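Local coordinates for PilO protein (Pseudomonas aeruginosa, PDB 2RJZ) that pairs with PilN through its periplasmic domain, the part described here, and thereby probably helps to found the inner-membrane complex that assembles type IV pili, at residues 60-65 with 81-86; 107-112 with 129-134. All blocks are in the same frame, centred on the assembly; numbering follows the deposited sequence.

Interaction 1. Residues 60-65 with 81-86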
# COMPACT_ATOMS: atom_id res chain seq x y z
N LEU A 60 3.05 -0.16 21.26
CA LEU A 60 3.37 -1.48 20.75
C LEU A 60 4.77 -1.86 21.21
O LEU A 60 5.62 -0.97 21.42
CB LEU A 60 3.34 -1.44 19.21
CG LEU A 60 2.04 -1.07 18.50
CD1 LEU A 60 2.27 -1.21 17.02
CD2 LEU A 60 0.90 -1.95 18.93
N GLU A 61 5.02 -3.15 21.38
CA GLU A 61 6.41 -3.63 21.45
C GLU A 61 6.92 -4.26 20.15
O GLU A 61 6.21 -5.02 19.50
CB GLU A 61 6.64 -4.60 22.62
CG GLU A 61 5.57 -5.64 22.82
CD GLU A 61 5.96 -6.67 23.88
OE1 GLU A 61 6.88 -7.50 23.62
OE2 GLU A 61 5.32 -6.63 24.96
N PHE A 62 8.16 -3.96 19.81
CA PHE A 62 8.80 -4.55 18.64
C PHE A 62 9.45 -5.88 18.96
O PHE A 62 10.17 -6.00 19.94
CB PHE A 62 9.85 -3.59 18.06
CG PHE A 62 9.25 -2.52 17.24
CD1 PHE A 62 9.23 -2.63 15.85
CD2 PHE A 62 8.63 -1.45 17.84
CE1 PHE A 62 8.62 -1.66 15.08
CE2 PHE A 62 8.01 -0.46 17.09
CZ PHE A 62 8.01 -0.56 15.71
N GLU A 63 9.22 -6.87 18.12
CA GLU A 63 9.90 -8.14 18.28
C GLU A 63 11.04 -8.30 17.30
O GLU A 63 12.07 -8.86 17.64
CB GLU A 63 8.92 -9.28 18.15
CG GLU A 63 7.89 -9.29 19.27
CD GLU A 63 6.95 -10.47 19.15
OE1 GLU A 63 6.40 -10.67 18.04
OE2 GLU A 63 6.78 -11.20 20.15
N GLU A 64 10.84 -7.82 16.08
CA GLU A 64 11.77 -8.08 14.98
C GLU A 64 11.60 -7.11 13.81
O GLU A 64 10.48 -6.69 13.46
CB GLU A 64 11.65 -9.54 14.52
CG GLU A 64 12.39 -9.88 13.25
CD GLU A 64 12.09 -11.30 12.78
OE1 GLU A 64 11.28 -11.48 11.82
OE2 GLU A 64 12.65 -12.25 13.39
N ILE A 65 12.73 -6.73 13.24
CA ILE A 65 12.77 -6.04 11.97
C ILE A 65 13.68 -6.84 11.07
O ILE A 65 14.89 -7.03 11.36
CB ILE A 65 13.36 -4.64 12.06
CG1 ILE A 65 12.49 -3.76 12.95
CG2 ILE A 65 13.51 -4.05 10.66
CD1 ILE A 65 13.23 -2.55 13.46
N ILE A 81 11.08 -4.56 4.03
CA ILE A 81 11.32 -4.64 5.45
C ILE A 81 10.09 -5.27 6.11
O ILE A 81 8.99 -4.69 6.08
CB ILE A 81 11.50 -3.23 6.04
CG1 ILE A 81 12.63 -2.48 5.33
CG2 ILE A 81 11.71 -3.29 7.56
CD1 ILE A 81 12.48 -0.96 5.41
N GLN A 82 10.28 -6.44 6.70
CA GLN A 82 9.23 -7.11 7.45
C GLN A 82 9.27 -6.77 8.94
O GLN A 82 10.28 -7.02 9.61
CB GLN A 82 9.34 -8.61 7.24
CG GLN A 82 8.22 -9.37 7.90
CD GLN A 82 8.55 -10.84 8.04
OE1 GLN A 82 8.93 -11.49 7.06
NE2 GLN A 82 8.43 -11.37 9.26
N ILE A 83 8.18 -6.20 9.44
CA ILE A 83 8.06 -5.77 10.82
C ILE A 83 7.12 -6.68 11.62
O ILE A 83 5.94 -6.86 11.23
CB ILE A 83 7.42 -4.35 10.92
CG1 ILE A 83 7.89 -3.39 9.83
CG2 ILE A 83 7.60 -3.76 12.30
CD1 ILE A 83 9.33 -3.23 9.76
N SER A 84 7.60 -7.17 12.76
CA SER A 84 6.79 -7.87 13.76
C SER A 84 6.62 -7.06 15.03
O SER A 84 7.60 -6.71 15.70
CB SER A 84 7.41 -9.22 14.14
OG SER A 84 7.45 -10.09 13.02
N VAL A 85 5.37 -6.78 15.37
CA VAL A 85 5.03 -6.02 16.56
C VAL A 85 3.94 -6.77 17.34
O VAL A 85 3.31 -7.69 16.81
CB VAL A 85 4.56 -4.59 16.21
CG1 VAL A 85 5.69 -3.82 15.62
CG2 VAL A 85 3.40 -4.61 15.22
N VAL A 86 3.75 -6.38 18.59
CA VAL A 86 2.76 -6.98 19.50
C VAL A 86 2.07 -5.81 20.22
O VAL A 86 2.74 -4.85 20.62
CB VAL A 86 3.42 -7.96 20.52
CG1 VAL A 86 2.42 -8.42 21.61
CG2 VAL A 86 3.98 -9.20 19.81
O HOH W 1 9.61 -9.67 11.05
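The ring of F62 receives V85 on one of its faces: methyl CG1 sits 3.8 Å from the ring centroid, a CH-pi contact displaced toward the rim. Placing CG beside its own backbone N (chi1 -79°) brings the F62 ring alongside V85, and atom CE1 then also reaches I83 CG2 at 3.6 Å. I65 extends this apolar face, its CG2 lying 3.7 Å from I81 CG2, while L60 CD1 approaches V85 from the other end. On the face of E61 and V86, the side chain of E63, directed toward strand 76-87 at the bulge, crosses V86 obliquely, the carboxylate carbon CD pressing to 3.3 Å from methyl CG2; OE2 is steadied there by a salt bridge to R125. Farther along, a single water draws three side chains together, accepting weakly from Q82 NE2, donating to E64 OE1 (2.6 Å between water and carboxylate oxygen) and bonding to S84 OG. The carboxylate and amide, 3.8 Å apart at E64 OE1 and Q82 NE2, are thus bridged by this water and not bonded directly.

The backbone sets all this out. E61 and V86 exchange a reciprocal pair of N-H to O bonds, yet beyond them S84 O accepts from E63 N at 2.9 Å and only weakly from E64 N, while S84 N donates to E64 O. One extra residue is thereby fitted into strand 61-72. Helix 43-57 packs on F62 and I65, and helix 89-100 on L60 and V85. Two residues, E63 and E64, facing the single S84 across an antiparallel hairpin constitute a classic beta bulge, here on an outermost strand of the chain's sheet.

Interaction 2. Residues 107-112 with 129-134. With SO4 (sulfate ion), chain C.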
# COMPACT_ATOMS: atom_id res chain seq x y z
N THR A 107 5.97 2.37 1.52
CA THR A 107 4.66 1.83 1.20
C THR A 107 4.44 0.61 2.10
O THR A 107 5.41 -0.07 2.51
CB THR A 107 4.55 1.44 -0.29
OG1 THR A 107 5.59 0.51 -0.62
CG2 THR A 107 4.66 2.65 -1.19
N LEU A 108 3.19 0.34 2.42
CA LEU A 108 2.84 -0.78 3.27
C LEU A 108 2.08 -1.81 2.47
O LEU A 108 1.33 -1.46 1.54
CB LEU A 108 2.03 -0.32 4.50
CG LEU A 108 2.79 0.64 5.41
CD1 LEU A 108 1.86 1.20 6.46
CD2 LEU A 108 3.93 -0.09 6.10
N HIS A 109 2.29 -3.08 2.80
CA HIS A 109 1.77 -4.17 1.94
C HIS A 109 1.00 -5.20 2.74
O HIS A 109 0.25 -4.80 3.63
CB HIS A 109 2.88 -4.70 1.04
CG HIS A 109 3.55 -3.60 0.26
ND1 HIS A 109 3.16 -3.24 -1.02
CD2 HIS A 109 4.52 -2.73 0.62
CE1 HIS A 109 3.88 -2.21 -1.41
NE2 HIS A 109 4.72 -1.88 -0.43
N ASP A 110 1.15 -6.48 2.46
CA ASP A 110 0.44 -7.48 3.20
C ASP A 110 0.82 -7.52 4.68
O ASP A 110 1.94 -7.19 5.08
CB ASP A 110 0.60 -8.85 2.51
CG ASP A 110 0.03 -8.86 1.08
OD1 ASP A 110 -0.68 -7.90 0.71
OD2 ASP A 110 0.30 -9.82 0.33
N PHE A 111 -0.17 -7.88 5.49
CA PHE A 111 -0.00 -7.99 6.92
C PHE A 111 -0.82 -9.18 7.38
O PHE A 111 -1.78 -9.58 6.69
CB PHE A 111 -0.42 -6.70 7.65
CG PHE A 111 -1.91 -6.43 7.64
CD1 PHE A 111 -2.72 -6.86 8.69
CD2 PHE A 111 -2.49 -5.72 6.61
CE1 PHE A 111 -4.09 -6.59 8.70
CE2 PHE A 111 -3.86 -5.46 6.60
CZ PHE A 111 -4.66 -5.91 7.64
N GLU A 112 -0.43 -9.75 8.52
CA GLU A 112 -1.13 -10.85 9.12
C GLU A 112 -1.10 -10.67 10.63
O GLU A 112 -0.06 -10.34 11.20
CB GLU A 112 -0.52 -12.21 8.76
CG GLU A 112 -1.25 -13.37 9.47
CD GLU A 112 -1.11 -14.72 8.78
OE1 GLU A 112 -0.36 -14.84 7.77
OE2 GLU A 112 -1.75 -15.69 9.25
N LEU A 129 4.60 -6.20 5.94
CA LEU A 129 5.67 -5.85 5.00
C LEU A 129 5.62 -4.35 4.59
O LEU A 129 4.58 -3.84 4.14
CB LEU A 129 5.62 -6.76 3.78
CG LEU A 129 6.70 -6.60 2.71
CD1 LEU A 129 8.05 -6.99 3.31
CD2 LEU A 129 6.34 -7.51 1.52
N ALA A 130 6.74 -3.65 4.82
CA ALA A 130 6.92 -2.29 4.39
C ALA A 130 7.96 -2.34 3.27
O ALA A 130 8.71 -3.31 3.16
CB ALA A 130 7.41 -1.40 5.54
N LYS A 131 7.98 -1.32 2.42
CA LYS A 131 9.03 -1.20 1.42
C LYS A 131 9.48 0.21 1.32
O LYS A 131 8.70 1.16 1.43
CB LYS A 131 8.56 -1.61 0.02
CG LYS A 131 8.38 -3.08 -0.17
CD LYS A 131 7.70 -3.31 -1.50
CE LYS A 131 7.36 -4.77 -1.64
NZ LYS A 131 6.83 -5.05 -2.99
N THR A 132 10.77 0.35 1.10
CA THR A 132 11.28 1.62 0.71
C THR A 132 12.08 1.42 -0.58
O THR A 132 12.27 0.28 -1.05
CB THR A 132 12.06 2.30 1.86
OG1 THR A 132 12.20 3.70 1.54
CG2 THR A 132 13.44 1.62 2.08
N TYR A 133 12.55 2.52 -1.15
CA TYR A 133 13.06 2.54 -2.49
C TYR A 133 14.25 3.51 -2.60
O TYR A 133 14.33 4.53 -1.91
CB TYR A 133 11.95 2.97 -3.48
CG TYR A 133 10.62 2.21 -3.32
CD1 TYR A 133 10.28 1.13 -4.16
CD2 TYR A 133 9.72 2.59 -2.32
CE1 TYR A 133 9.05 0.46 -3.99
CE2 TYR A 133 8.53 1.93 -2.13
CZ TYR A 133 8.19 0.88 -2.97
OH TYR A 133 6.97 0.27 -2.72
N ARG A 134 15.16 3.17 -3.51
CA ARG A 134 16.23 4.11 -3.85
C ARG A 134 16.47 4.08 -5.35
O ARG A 134 16.14 3.09 -6.01
CB ARG A 134 17.49 3.77 -3.06
CG ARG A 134 18.24 2.57 -3.56
CD ARG A 134 19.24 2.10 -2.50
NE ARG A 134 19.78 0.77 -2.77
CZ ARG A 134 20.85 0.53 -3.54
NH1 ARG A 134 21.48 1.54 -4.14
NH2 ARG A 134 21.28 -0.72 -3.70
S SO4 C . 3.94 -6.68 -3.04
O1 SO4 C . 4.52 -7.04 -1.73
O2 SO4 C . 4.63 -5.55 -3.67
O3 SO4 C . 4.09 -7.82 -3.96
O4 SO4 C . 2.53 -6.30 -2.86
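L129 begins the pairing with H109 and D110 in this antiparallel beta hairpin, built from strands 106-115 and 124-135. Its carbonyl O takes the H109 N-H at 2.8 Å through a bent bond (139°) and also lies at the edge of the imidazole, in its plane; its own N-H bonds D110 O. The polar end of D110 turns instead to S100 of the second subunit. A130 shares a face of the sheet with L108, the one opposite T107 and K131; its CB lies 3.8 Å from L108 CD2, and L108 packs in turn on V96 and V99 of helix 89-100. K131 pairs with T107 by two backbone bonds, and its extended chain crosses the H109 ring at about a right angle, CE over the centre of one face (4.2 Å to the centroid). That course carries NZ to a salt bridge with E78 and beside a sulfate probably taken from the crystallisation liquor, at a spacing too short to trust in detail. Y133, two residues on, meets F31 edge-to-face with its ring. With T107 OG1 held between the backbone N and the carbonyl carbon (chi1 57°), that one oxygen lies 2.6 Å from H109 NE2 and 2.5 Å from Y133 OH, hydrogen-bonded to both.

From the N terminus, the chain runs through helices 3-9, 17-36 and 43-57 before entering the sheet. Interaction 1 closes the first hairpin, spanning the 15 residues between its segments; helix 89-100 then leads to the second hairpin, closed by interaction 2 across 16 residues. The two loops follow in series, neither enclosing nor crossing the other. Their inner strands, 76-87 and 124-135, are sheet neighbours, and I81 O lies 2.8 Å from A130 N, a probable hydrogen bond between the hairpins. Two local hairpins thus make one four-stranded antiparallel sheet of order 1-2-4-3, backed by helices 43-57 and 89-100, consistent with a circularly permuted ferredoxin-like fold.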